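Putative polyprenyl synthetase (Streptomyces coelicolor, PDB 3NF2) probably acts as a magnesium-dependent prenyltransferase of the FPP/GGPP synthase family, building polyprenyl diphosphates from isoprenoid precursors. Local coordinates at residues P30-A35 with Q117-V121; L20-D25 with H38-I42. All coordinates share one frame. Residues are numbered along the deposited sequence.

From the N terminus, helix 5-25 is followed by a short turn and then helix 31-38. Contact 2 closes this local loop, bringing residues 38-42, where helix 31-38 runs out, back against residues 20-25. Contact 1 closes a much longer one, joining the start of helix 31-38 to residues 117-121, near the start of helix 115-134. Because residues 30-35 lie between the two segments of contact 2 while 117-121 lies beyond both, the closures cross rather than nest. The contact centres lie about 10 Å apart, and Ala35 CB is 3.7 Å from Val24 CG1. The start of helix 31-38 thus packs on helix 115-134, and the residues just past its end fold back on helix 5-25.

Contact 1. Residues P30-A35 with Q117-V121; sequences PMDTVA and QAILV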
loop_
_atom_site.group_PDB
_atom_site.type_symbol
_atom_site.label_atom_id
_atom_site.label_comp_id
_atom_site.label_asym_id
_atom_site.label_seq_id
_atom_site.Cartn_x
_atom_site.Cartn_y
_atom_site.Cartn_z
ATOM N N PRO A 30 -9.198 6.299 -13.175
ATOM C CA PRO A 30 -10.545 6.186 -12.600
ATOM C C PRO A 30 -10.583 6.151 -11.067
ATOM O O PRO A 30 -11.654 5.937 -10.491
ATOM C CB PRO A 30 -11.012 4.831 -13.125
ATOM C CG PRO A 30 -9.756 4.005 -13.136
ATOM C CD PRO A 30 -8.613 4.965 -13.427
ATOM N N MET A 31 -9.434 6.367 -10.423
ATOM C CA MET A 31 -9.303 6.184 -8.969
ATOM C C MET A 31 -10.217 7.086 -8.144
ATOM O O MET A 31 -10.678 6.679 -7.088
ATOM C CB MET A 31 -7.847 6.330 -8.509
ATOM C CG MET A 31 -6.858 5.439 -9.264
ATOM S SD MET A 31 -5.252 5.320 -8.465
ATOM C CE MET A 31 -4.626 6.949 -8.816
ATOM N N ASP A 32 -10.504 8.287 -8.638
ATOM C CA ASP A 32 -11.403 9.205 -7.932
ATOM C C ASP A 32 -12.847 8.684 -7.879
ATOM O O ASP A 32 -13.493 8.786 -6.841
ATOM C CB ASP A 32 -11.345 10.626 -8.522
ATOM C CG ASP A 32 -11.723 10.675 -9.995
ATOM O OD1 ASP A 32 -11.560 9.663 -10.709
ATOM O OD2 ASP A 32 -12.187 11.734 -10.447
ATOM N N THR A 33 -13.331 8.106 -8.982
ATOM C CA THR A 33 -14.696 7.581 -9.030
ATOM C C THR A 33 -14.817 6.249 -8.306
ATOM O O THR A 33 -15.805 5.998 -7.615
ATOM C CB THR A 33 -15.264 7.470 -10.482
ATOM O OG1 THR A 33 -14.421 6.633 -11.292
ATOM C CG2 THR A 33 -15.380 8.852 -11.121
ATOM N N VAL A 34 -13.808 5.401 -8.453
ATOM C CA VAL A 34 -13.812 4.096 -7.792
ATOM C C VAL A 34 -13.753 4.244 -6.265
ATOM O O VAL A 34 -14.446 3.519 -5.536
ATOM C CB VAL A 34 -12.680 3.199 -8.335
ATOM C CG1 VAL A 34 -12.566 1.917 -7.538
ATOM C CG2 VAL A 34 -12.934 2.877 -9.801
ATOM N N ALA A 35 -12.941 5.199 -5.797
ATOM C CA ALA A 35 -12.921 5.575 -4.386
ATOM C C ALA A 35 -14.266 6.136 -3.945
ATOM O O ALA A 35 -14.739 5.792 -2.872
ATOM C CB ALA A 35 -11.820 6.586 -4.097
ATOM N N GLN A 117 -8.582 -2.727 -9.694
ATOM C CA GLN A 117 -8.916 -1.383 -9.239
ATOM C C GLN A 117 -9.071 -1.270 -7.719
ATOM O O GLN A 117 -8.838 -0.202 -7.154
ATOM C CB GLN A 117 -10.142 -0.851 -9.977
ATOM C CG GLN A 117 -9.787 -0.002 -11.201
ATOM C CD GLN A 117 -10.799 -0.133 -12.311
ATOM O OE1 GLN A 117 -10.730 -1.058 -13.123
ATOM N NE2 GLN A 117 -11.749 0.795 -12.360
ATOM N N ALA A 118 -9.440 -2.367 -7.061
ATOM C CA ALA A 118 -9.490 -2.408 -5.595
ATOM C C ALA A 118 -8.086 -2.302 -5.005
ATOM O O ALA A 118 -7.866 -1.556 -4.053
ATOM C CB ALA A 118 -10.183 -3.671 -5.112
ATOM N N ILE A 119 -7.140 -3.024 -5.606
ATOM C CA ILE A 119 -5.727 -2.980 -5.209
ATOM C C ILE A 119 -5.143 -1.592 -5.412
ATOM O O ILE A 119 -4.460 -1.064 -4.542
ATOM C CB ILE A 119 -4.882 -4.011 -5.989
ATOM C CG1 ILE A 119 -5.347 -5.425 -5.661
ATOM C CG2 ILE A 119 -3.396 -3.882 -5.637
ATOM C CD1 ILE A 119 -5.084 -6.442 -6.764
ATOM N N LEU A 120 -5.454 -1.007 -6.562
ATOM C CA LEU A 120 -4.902 0.268 -6.995
ATOM C C LEU A 120 -5.380 1.423 -6.117
ATOM O O LEU A 120 -4.572 2.173 -5.561
ATOM C CB LEU A 120 -5.317 0.505 -8.438
ATOM C CG LEU A 120 -4.815 1.733 -9.185
ATOM C CD1 LEU A 120 -3.352 1.573 -9.561
ATOM C CD2 LEU A 120 -5.690 1.980 -10.416
ATOM N N VAL A 121 -6.696 1.550 -5.984
ATOM C CA VAL A 121 -7.275 2.601 -5.149
ATOM C C VAL A 121 -6.873 2.432 -3.672
ATOM O O VAL A 121 -6.544 3.400 -2.994
ATOM C CB VAL A 121 -8.804 2.701 -5.357
ATOM C CG1 VAL A 121 -9.393 3.779 -4.476
ATOM C CG2 VAL A 121 -9.103 3.034 -6.825
#
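Val121 has the largest surface covered, 80 Å², and its two methyl groups account for three of the touching pairs. Val121 CG2 lies 3.7 Å from Val34 CG1 and 3.8 Å from Met31 CA, while Val121 CG1 is 3.7 Å from Ala35 CB. Val121 therefore faces one turn of helix 31-38, whose positions 31, 34 and 35 form the expected i, i+3, i+4 surface. Met31, with 60 Å² covered, runs across helix 115-134 and sets SD 3.7 Å from Leu120 CG. Gln117 (55 Å²) borders the apolar patch, its side chain beside Val34 and the ring of Pro30, and also approaches a bound sulfate, probably from the crystallisation liquor. No hydrogen bond joins the segments, so the fit rests on van der Waals packing. The axes of segments 31-35 and 117-121 approach to 10.0 Å and cross at -102°, which limits the contact to about one turn of each helix. Pro30, preceded by a cis peptide bond, is the N-cap residue; its O accepts from Val34 N and Thr33 OG1, both at 3.0 Å. Val121 also packs on Leu92 of helix 77-98 and Val34 on Val109 of helix 109-113, while Met31 reaches Asp157 of the second subunit.

Contact 2. Residues L20-D25 with H38-I42; sequences LRAAVD and HFGWI
Residues 20-25 belong to helix 5-25, with Val24 N bonded to Leu20 O at 2.9 Å; residues 38-42 leave helix 31-38 through a Schellman motif at Gly40 (phi 83°, psi 8°). The nearest CA pair, Arg21 and Phe39, is 8.9 Å apart, so side chains span the gap, with no hydrogen bond between the segments. The stacked interactions centre on Trp41 (chi1 m, chi2 -39°), which has 108 Å² covered. The guanidinium of Arg21 (chi1 t, chi2 104°, chi3 p) lies flat over one indole face, planes at 9°, with CZ 3.7 Å from the centroid of the Trp41 five-membered ring in a cation-pi contact; Arg21 CD makes a CH-pi contact with the six-membered ring, 3.7 Å from its centroid. This is a helical hairpin of the all-alpha prenyltransferase fold, with aromatic residues past the second helix closing back on the first. Among apolar contacts, Leu20 (chi1 t) sets CD2 over one face of Phe39 (chi1 m, chi2 -76°), 4.1 Å from the ring centroid, and at the Trp41 edge, 3.7 Å from CH2. Val24 (chi1 t) places CG1 3.7 Å from Trp41 CZ3, near the ring plane, and CG2 4.1 Å from Phe39 CE2.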
loop_
_atom_site.group_PDB
_atom_site.type_symbol
_atom_site.label_atom_id
_atom_site.label_comp_id
_atom_site.label_asym_id
_atom_site.label_seq_id
_atom_site.Cartn_x
_atom_site.Cartn_y
_atom_site.Cartn_z
ATOM N N LEU A 20 -11.312 15.033 3.445
ATOM C CA LEU A 20 -11.052 13.725 2.846
ATOM C C LEU A 20 -11.702 13.590 1.466
ATOM O O LEU A 20 -11.052 13.115 0.520
ATOM C CB LEU A 20 -11.496 12.593 3.783
ATOM C CG LEU A 20 -11.463 11.142 3.263
ATOM C CD1 LEU A 20 -10.996 10.218 4.342
ATOM C CD2 LEU A 20 -12.835 10.680 2.793
ATOM N N ARG A 21 -12.971 13.999 1.356
ATOM C CA ARG A 21 -13.691 13.975 0.069
ATOM C C ARG A 21 -12.964 14.788 -1.016
ATOM O O ARG A 21 -12.797 14.303 -2.140
ATOM C CB ARG A 21 -15.155 14.413 0.236
ATOM C CG ARG A 21 -15.822 14.979 -1.013
ATOM C CD ARG A 21 -16.795 14.020 -1.683
ATOM N NE ARG A 21 -18.112 14.010 -1.044
ATOM C CZ ARG A 21 -19.254 13.709 -1.663
ATOM N NH1 ARG A 21 -20.395 13.726 -0.987
ATOM N NH2 ARG A 21 -19.267 13.408 -2.958
ATOM N N ALA A 22 -12.494 15.988 -0.658
ATOM C CA ALA A 22 -11.733 16.838 -1.582
ATOM C C ALA A 22 -10.392 16.230 -1.989
ATOM O O ALA A 22 -9.948 16.423 -3.120
ATOM C CB ALA A 22 -11.527 18.241 -1.014
ATOM N N ALA A 23 -9.751 15.495 -1.082
ATOM C CA ALA A 23 -8.466 14.871 -1.412
ATOM C C ALA A 23 -8.679 13.660 -2.304
ATOM O O ALA A 23 -7.879 13.381 -3.183
ATOM C CB ALA A 23 -7.702 14.497 -0.152
ATOM N N VAL A 24 -9.786 12.962 -2.086
ATOM C CA VAL A 24 -10.140 11.778 -2.873
ATOM C C VAL A 24 -10.567 12.124 -4.314
ATOM O O VAL A 24 -10.185 11.441 -5.275
ATOM C CB VAL A 24 -11.215 10.954 -2.125
ATOM C CG1 VAL A 24 -12.084 10.124 -3.080
ATOM C CG2 VAL A 24 -10.553 10.088 -1.049
ATOM N N ASP A 25 -11.330 13.205 -4.459
ATOM C CA ASP A 25 -11.744 13.698 -5.780
ATOM C C ASP A 25 -10.554 14.130 -6.668
ATOM O O ASP A 25 -10.672 14.175 -7.894
ATOM C CB ASP A 25 -12.772 14.839 -5.627
ATOM C CG ASP A 25 -14.133 14.354 -5.080
ATOM O OD1 ASP A 25 -15.062 15.178 -4.983
ATOM O OD2 ASP A 25 -14.289 13.159 -4.747
ATOM N N HIS A 38 -16.444 3.383 -3.296
ATOM C CA HIS A 38 -16.083 2.800 -2.005
ATOM C C HIS A 38 -16.685 3.582 -0.837
ATOM O O HIS A 38 -17.175 3.002 0.124
ATOM C CB HIS A 38 -14.567 2.734 -1.806
ATOM C CG HIS A 38 -14.182 2.353 -0.411
ATOM N ND1 HIS A 38 -14.444 1.103 0.110
ATOM C CD2 HIS A 38 -13.621 3.072 0.591
ATOM C CE1 HIS A 38 -14.031 1.058 1.364
ATOM N NE2 HIS A 38 -13.526 2.238 1.680
ATOM N N PHE A 39 -16.633 4.901 -0.932
ATOM C CA PHE A 39 -17.118 5.750 0.127
ATOM C C PHE A 39 -18.630 5.966 0.091
ATOM O O PHE A 39 -19.165 6.615 0.976
ATOM C CB PHE A 39 -16.382 7.080 0.101
ATOM C CG PHE A 39 -15.020 7.032 0.733
ATOM C CD1 PHE A 39 -14.882 7.010 2.126
ATOM C CD2 PHE A 39 -13.872 7.005 -0.063
ATOM C CE1 PHE A 39 -13.623 6.969 2.713
ATOM C CE2 PHE A 39 -12.604 6.958 0.513
ATOM C CZ PHE A 39 -12.474 6.947 1.898
ATOM N N GLY A 40 -19.313 5.423 -0.918
ATOM C CA GLY A 40 -20.774 5.503 -0.999
ATOM C C GLY A 40 -21.346 6.790 -1.591
ATOM O O GLY A 40 -22.570 6.997 -1.575
ATOM N N TRP A 41 -20.476 7.652 -2.125
ATOM C CA TRP A 41 -20.919 8.917 -2.726
ATOM C C TRP A 41 -21.560 8.746 -4.110
ATOM O O TRP A 41 -22.355 9.591 -4.546
ATOM C CB TRP A 41 -19.779 9.942 -2.768
ATOM C CG TRP A 41 -19.111 10.133 -1.428
ATOM C CD1 TRP A 41 -19.719 10.165 -0.199
ATOM C CD2 TRP A 41 -17.714 10.324 -1.186
ATOM N NE1 TRP A 41 -18.782 10.344 0.788
ATOM C CE2 TRP A 41 -17.544 10.448 0.213
ATOM C CE3 TRP A 41 -16.585 10.386 -2.013
ATOM C CZ2 TRP A 41 -16.288 10.640 0.803
ATOM C CZ3 TRP A 41 -15.332 10.582 -1.423
ATOM C CH2 TRP A 41 -15.198 10.700 -0.032
ATOM N N ILE A 42 -21.203 7.659 -4.794
ATOM C CA ILE A 42 -21.812 7.298 -6.074
ATOM C C ILE A 42 -22.105 5.800 -6.043
ATOM O O ILE A 42 -21.506 5.080 -5.240
ATOM C CB ILE A 42 -20.918 7.633 -7.328
ATOM C CG1 ILE A 42 -19.634 6.800 -7.353
ATOM C CG2 ILE A 42 -20.606 9.145 -7.446
ATOM C CD1 ILE A 42 -18.819 6.990 -8.626
#